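Local coordinates for tail component (Lactobacillus phage J-1, PDB 5LY8), which probably binds host cell-wall saccharides through this second carbohydrate-binding module of the evolved distal tail protein, helping the phage recognise Lactobacillus casei, at residues G110-N115 against Y168-T173; T173-Q178 against W233-Y238. One frame throughout, in Å; residues are numbered along the deposited sequence. Where two conformers were deposited one is given.

Interaction 1: residues G110-N115 against Y168-T173; sequences GRFEFN and YNAVIT
With CG of Phe-114 set anti to its carbonyl carbon (chi1 -69°), the ring reaches across to the methyl of Ala-170. CG1 of Ile-172 is likewise opposite the carbonyl carbon (chi1 -51°), and an extended chi2 carries CD1 to the backbone of the facing strand, 3.5 Å from Phe-114 O. Ala-170 CB meets two neighbouring rings of the facing strand: it is 3.9 Å from CD2 of Phe-114 and, more loosely, 4.4 Å from CE1 of Phe-112, obliquely placed to both. No hydrogen bond crosses; the axes of 110-115 and 168-173, from different sheets, approach to 8.6 Å at 32° and meet mainly through apolar side chains, with one methyl against a backbone carbonyl, as in a concanavalin-type beta-sandwich core. On the other face of 110-115, Arg-111 NE and NH2 both grip Glu-113 OE2, side-on and in the guanidinium plane, while Asn-115 ND2 gives OE1 a nearly straight bond of 2.9 Å; Ala-37 and Phe-38 add backbone N-H groups to this carboxylate. Strand 110-118 runs between 121-130 and 208-216 in one sheet, whereas 166-175 lies between 94-103 and 178-185 in the other, and Val-100 touches both phenylalanine rings.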
loop_
_atom_site.group_PDB
_atom_site.type_symbol
_atom_site.label_atom_id
_atom_site.label_comp_id
_atom_site.label_asym_id
_atom_site.label_seq_id
_atom_site.Cartn_x
_atom_site.Cartn_y
_atom_site.Cartn_z
ATOM N N GLY A 110 10.556 -8.934 -4.108
ATOM C CA GLY A 110 9.965 -8.178 -3.017
ATOM C C GLY A 110 8.582 -7.725 -3.380
ATOM O O GLY A 110 8.197 -7.741 -4.548
ATOM N N ARG A 111 7.826 -7.314 -2.372
ATOM C CA ARG A 111 6.460 -6.841 -2.549
ATOM C C ARG A 111 6.179 -5.794 -1.499
ATOM O O ARG A 111 6.652 -5.917 -0.368
ATOM C CB ARG A 111 5.468 -8.035 -2.373
ATOM C CG ARG A 111 3.996 -7.671 -2.299
ATOM C CD ARG A 111 3.139 -8.933 -2.103
ATOM N NE ARG A 111 1.711 -8.634 -2.254
ATOM C CZ ARG A 111 1.072 -8.564 -3.404
ATOM N NH1 ARG A 111 1.706 -8.833 -4.543
ATOM N NH2 ARG A 111 -0.197 -8.208 -3.436
ATOM N N PHE A 112 5.341 -4.799 -1.843
ATOM C CA PHE A 112 4.702 -3.987 -0.817
ATOM C C PHE A 112 3.228 -3.875 -1.105
ATOM O O PHE A 112 2.800 -3.974 -2.259
ATOM C CB PHE A 112 5.343 -2.609 -0.567
ATOM C CG PHE A 112 5.321 -1.609 -1.688
ATOM C CD1 PHE A 112 4.129 -1.020 -2.096
ATOM C CD2 PHE A 112 6.504 -1.140 -2.238
ATOM C CE1 PHE A 112 4.121 -0.047 -3.100
ATOM C CE2 PHE A 112 6.494 -0.123 -3.196
ATOM C CZ PHE A 112 5.307 0.431 -3.604
ATOM N N GLU A 113 2.454 -3.711 -0.031
ATOM C CA GLU A 113 1.026 -3.423 -0.083
ATOM C C GLU A 113 0.741 -2.204 0.747
ATOM O O GLU A 113 1.209 -2.110 1.890
ATOM C CB GLU A 113 0.181 -4.585 0.453
ATOM C CG GLU A 113 0.245 -5.831 -0.404
ATOM C CD GLU A 113 -0.617 -6.968 0.096
ATOM O OE1 GLU A 113 -1.358 -6.794 1.100
ATOM O OE2 GLU A 113 -0.531 -8.060 -0.522
ATOM N N PHE A 114 -0.068 -1.291 0.197
ATOM C CA PHE A 114 -0.678 -0.193 0.940
ATOM C C PHE A 114 -2.180 -0.450 0.854
ATOM O O PHE A 114 -2.773 -0.387 -0.234
ATOM C CB PHE A 114 -0.284 1.179 0.404
ATOM C CG PHE A 114 1.177 1.476 0.659
ATOM C CD1 PHE A 114 1.640 1.672 1.944
ATOM C CD2 PHE A 114 2.090 1.502 -0.380
ATOM C CE1 PHE A 114 3.002 1.915 2.191
ATOM C CE2 PHE A 114 3.454 1.763 -0.138
ATOM C CZ PHE A 114 3.894 1.982 1.149
ATOM N N ASN A 115 -2.780 -0.796 2.007
ATOM C CA ASN A 115 -4.150 -1.272 2.088
ATOM C C ASN A 115 -5.030 -0.413 2.939
ATOM O O ASN A 115 -4.591 0.092 3.981
ATOM C CB ASN A 115 -4.125 -2.687 2.728
ATOM C CG ASN A 115 -3.344 -3.682 1.917
ATOM O OD1 ASN A 115 -3.170 -3.497 0.715
ATOM N ND2 ASN A 115 -2.835 -4.728 2.549
ATOM N N TYR A 168 8.988 7.223 -5.399
ATOM C CA TYR A 168 7.626 7.196 -5.904
ATOM C C TYR A 168 6.636 7.537 -4.812
ATOM O O TYR A 168 6.894 7.256 -3.632
ATOM C CB TYR A 168 7.280 5.755 -6.393
ATOM C CG TYR A 168 8.005 5.320 -7.649
ATOM C CD1 TYR A 168 9.272 4.746 -7.587
ATOM C CD2 TYR A 168 7.442 5.528 -8.907
ATOM C CE1 TYR A 168 9.970 4.413 -8.746
ATOM C CE2 TYR A 168 8.100 5.129 -10.060
ATOM C CZ TYR A 168 9.368 4.602 -9.975
ATOM O OH TYR A 168 10.039 4.252 -11.121
ATOM N N ASN A 169 5.495 8.132 -5.202
ATOM C CA ASN A 169 4.360 8.271 -4.299
ATOM C C ASN A 169 3.324 7.244 -4.723
ATOM O O ASN A 169 2.839 7.287 -5.856
ATOM C CB ASN A 169 3.740 9.669 -4.332
ATOM C CG ASN A 169 4.477 10.660 -3.474
ATOM O OD1 ASN A 169 4.658 11.837 -3.854
ATOM N ND2 ASN A 169 4.915 10.238 -2.311
ATOM N N ALA A 170 3.006 6.296 -3.843
ATOM C CA ALA A 170 1.954 5.304 -4.074
ATOM C C ALA A 170 0.694 5.873 -3.459
ATOM O O ALA A 170 0.664 6.183 -2.259
ATOM C CB ALA A 170 2.314 3.969 -3.425
ATOM N N VAL A 171 -0.351 6.072 -4.279
ATOM C CA VAL A 171 -1.536 6.774 -3.827
ATOM C C VAL A 171 -2.792 5.995 -4.118
ATOM O O VAL A 171 -2.951 5.431 -5.213
ATOM C CB VAL A 171 -1.621 8.151 -4.549
ATOM C CG1 VAL A 171 -2.792 8.977 -4.022
ATOM C CG2 VAL A 171 -0.308 8.931 -4.442
ATOM N N ILE A 172 -3.720 5.986 -3.150
ATOM C CA ILE A 172 -5.079 5.523 -3.376
ATOM C C ILE A 172 -5.993 6.721 -3.102
ATOM O O ILE A 172 -5.894 7.341 -2.033
ATOM C CB ILE A 172 -5.504 4.341 -2.483
ATOM C CG1 ILE A 172 -4.484 3.205 -2.544
ATOM C CG2 ILE A 172 -6.896 3.857 -2.922
ATOM C CD1 ILE A 172 -4.873 2.049 -1.659
ATOM N N THR A 173 -6.856 7.070 -4.049
ATOM C CA THR A 173 -7.807 8.168 -3.868
ATOM C C THR A 173 -9.211 7.653 -4.175
ATOM O O THR A 173 -9.380 6.811 -5.055
ATOM C CB THR A 173 -7.461 9.380 -4.769
ATOM O OG1 THR A 173 -6.081 9.703 -4.645
ATOM C CG2 THR A 173 -8.256 10.624 -4.417
#

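Interaction 2: residues T173-Q178 against W233-Y238; sequences TKMGDQ and WINVDY
Met-175 lays its sulfur against Ile-234, SD standing 3.6 Å from CD1, and this apolar packing is the better-packed part of the contact. Met-175 and Thr-173 are each modelled in two conformers, and the contacts belong to one of them, so they are tentative. The methionine is bent at both chi2 (-59°) and chi3 (-78°), which swings its thioether across to meet the isoleucine at about a right angle. Thr-173, two residues back along the strand, adds CG2 at a looser 4.3 Å from Ile-234 CD1. At the exposed rim, Met-175 CE comes within 3.3 Å of Asn-235 ND2, a short touch and not a bond. That nitrogen is hydrogen-bonded to OD1 of Asn-93, just ahead of strand 94-103, which runs between the two strands; the contact therefore bridges over a middle strand. Beyond Met-175 the chain leaves in a type II' turn closed by Gln-178 N to Met-175 O at 2.9 Å, and after Ile-234 it turns a corner at Asn-235. No hydrogen bond joins the segments. Their chemistry is that of a small apolar patch, bordered by an amide whose ND2 is bonded to Asn-93 OD1, consistent with weak, non-directional packing that leaves the methionine mobile.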
loop_
_atom_site.group_PDB
_atom_site.type_symbol
_atom_site.label_atom_id
_atom_site.label_comp_id
_atom_site.label_asym_id
_atom_site.label_seq_id
_atom_site.Cartn_x
_atom_site.Cartn_y
_atom_site.Cartn_z
ATOM N N THR A 173 -6.856 7.070 -4.049
ATOM C CA THR A 173 -7.807 8.168 -3.868
ATOM C C THR A 173 -9.211 7.653 -4.175
ATOM O O THR A 173 -9.380 6.811 -5.055
ATOM C CB THR A 173 -7.461 9.380 -4.769
ATOM O OG1 THR A 173 -6.081 9.703 -4.645
ATOM C CG2 THR A 173 -8.256 10.624 -4.417
ATOM N N LYS A 174 -10.216 8.171 -3.447
ATOM C CA LYS A 174 -11.620 7.870 -3.685
ATOM C C LYS A 174 -12.311 9.191 -3.953
ATOM O O LYS A 174 -12.177 10.135 -3.173
ATOM C CB LYS A 174 -12.235 7.208 -2.455
ATOM C CG LYS A 174 -13.732 6.984 -2.564
ATOM C CD LYS A 174 -14.292 6.357 -1.321
ATOM C CE LYS A 174 -15.726 5.972 -1.514
ATOM N NZ LYS A 174 -16.255 5.290 -0.302
ATOM N N MET A 175 -13.059 9.245 -5.073
ATOM C CA MET A 175 -13.840 10.407 -5.489
ATOM C C MET A 175 -15.192 9.818 -5.883
ATOM O O MET A 175 -15.333 9.319 -7.012
ATOM C CB MET A 175 -13.146 11.146 -6.651
ATOM C CG MET A 175 -11.764 11.707 -6.296
ATOM S SD MET A 175 -11.793 12.889 -4.916
ATOM C CE MET A 175 -12.391 14.331 -5.731
ATOM N N GLY A 176 -16.085 9.707 -4.883
ATOM C CA GLY A 176 -17.398 9.066 -4.993
ATOM C C GLY A 176 -17.167 7.603 -5.335
ATOM O O GLY A 176 -16.468 6.884 -4.619
ATOM N N ASP A 177 -17.730 7.142 -6.481
ATOM C CA ASP A 177 -17.547 5.762 -6.954
ATOM C C ASP A 177 -16.220 5.500 -7.673
ATOM O O ASP A 177 -15.905 4.331 -7.951
ATOM C CB ASP A 177 -18.693 5.360 -7.901
ATOM C CG ASP A 177 -20.061 5.272 -7.275
ATOM O OD1 ASP A 177 -20.162 4.803 -6.123
ATOM O OD2 ASP A 177 -21.057 5.569 -7.979
ATOM N N GLN A 178 -15.415 6.541 -7.932
ATOM C CA GLN A 178 -14.167 6.365 -8.653
ATOM C C GLN A 178 -13.026 6.081 -7.707
ATOM O O GLN A 178 -12.746 6.894 -6.814
ATOM C CB GLN A 178 -13.808 7.591 -9.522
ATOM C CG GLN A 178 -14.735 7.776 -10.721
ATOM C CD GLN A 178 -14.221 8.760 -11.739
ATOM O OE1 GLN A 178 -13.108 9.304 -11.653
ATOM N NE2 GLN A 178 -15.051 9.012 -12.737
ATOM N N TRP A 233 -9.050 12.805 4.763
ATOM C CA TRP A 233 -10.390 12.913 4.230
ATOM C C TRP A 233 -10.376 14.189 3.377
ATOM O O TRP A 233 -9.783 15.186 3.797
ATOM C CB TRP A 233 -11.416 13.080 5.346
ATOM C CG TRP A 233 -11.587 11.857 6.190
ATOM C CD1 TRP A 233 -11.268 11.722 7.507
ATOM C CD2 TRP A 233 -12.112 10.595 5.772
ATOM N NE1 TRP A 233 -11.642 10.482 7.958
ATOM C CE2 TRP A 233 -12.168 9.769 6.918
ATOM C CE3 TRP A 233 -12.619 10.106 4.560
ATOM C CZ2 TRP A 233 -12.643 8.453 6.871
ATOM C CZ3 TRP A 233 -13.063 8.793 4.514
ATOM C CH2 TRP A 233 -13.065 7.987 5.658
ATOM N N ILE A 234 -10.995 14.163 2.196
ATOM C CA ILE A 234 -11.004 15.340 1.326
ATOM C C ILE A 234 -12.435 15.711 0.944
ATOM O O ILE A 234 -13.358 14.896 1.094
ATOM C CB ILE A 234 -10.068 15.197 0.106
ATOM C CG1 ILE A 234 -10.566 14.099 -0.833
ATOM C CG2 ILE A 234 -8.577 15.021 0.518
ATOM C CD1 ILE A 234 -9.739 13.860 -2.091
ATOM N N ASN A 235 -12.627 16.972 0.512
ATOM C CA ASN A 235 -13.952 17.495 0.136
ATOM C C ASN A 235 -14.923 17.289 1.315
ATOM O O ASN A 235 -16.004 16.708 1.136
ATOM C CB ASN A 235 -14.475 16.801 -1.151
ATOM C CG ASN A 235 -13.514 16.857 -2.308
ATOM O OD1 ASN A 235 -12.996 17.918 -2.687
ATOM N ND2 ASN A 235 -13.247 15.705 -2.882
ATOM N N VAL A 236 -14.475 17.658 2.546
ATOM C CA VAL A 236 -15.295 17.442 3.747
ATOM C C VAL A 236 -16.186 18.655 3.911
ATOM O O VAL A 236 -15.685 19.767 4.160
ATOM C CB VAL A 236 -14.516 17.180 5.063
ATOM C CG1 VAL A 236 -15.492 16.839 6.203
ATOM C CG2 VAL A 236 -13.474 16.079 4.903
ATOM N N ASP A 237 -17.506 18.464 3.868
ATOM C CA ASP A 237 -18.435 19.590 4.084
ATOM C C ASP A 237 -18.328 20.153 5.480
ATOM O O ASP A 237 -18.189 19.447 6.413
ATOM C CB ASP A 237 -19.879 19.141 3.926
ATOM C CG ASP A 237 -20.262 18.823 2.519
ATOM O OD1 ASP A 237 -19.520 19.184 1.596
ATOM O OD2 ASP A 237 -21.350 18.236 2.330
ATOM N N TYR A 238 -18.465 21.463 5.587
ATOM C CA TYR A 238 -18.548 22.151 6.877
ATOM C C TYR A 238 -19.308 23.453 6.667
ATOM O O TYR A 238 -19.377 23.971 5.574
ATOM C CB TYR A 238 -17.172 22.370 7.513
ATOM C CG TYR A 238 -16.371 23.498 6.934
ATOM C CD1 TYR A 238 -16.366 24.748 7.525
ATOM C CD2 TYR A 238 -15.616 23.325 5.790
ATOM C CE1 TYR A 238 -15.648 25.804 6.986
ATOM C CE2 TYR A 238 -14.876 24.368 5.247
ATOM C CZ TYR A 238 -14.899 25.603 5.852
ATOM O OH TYR A 238 -14.198 26.631 5.312
#

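Strand 166-175 serves both contacts, entering interaction 1 along its length and interaction 2 at its end, with Thr-173 common to the two ranges and the centres about 19 Å apart. Interaction 1 is core: it lies about 3 Å from the centre of the chain, all its touching residues are buried, and it joins opposing sheets face to face. Interaction 2 is surface: it connects two strands of a single sheet across the strand between them, at the strand ends, beside a turn and a corner in the chain. Both dispense with hydrogen bonds across the segments, yet two aromatic rings, an alanine methyl and one isoleucine make the first, whereas a thioether modelled in two conformers beside a side-chain amide marks the second.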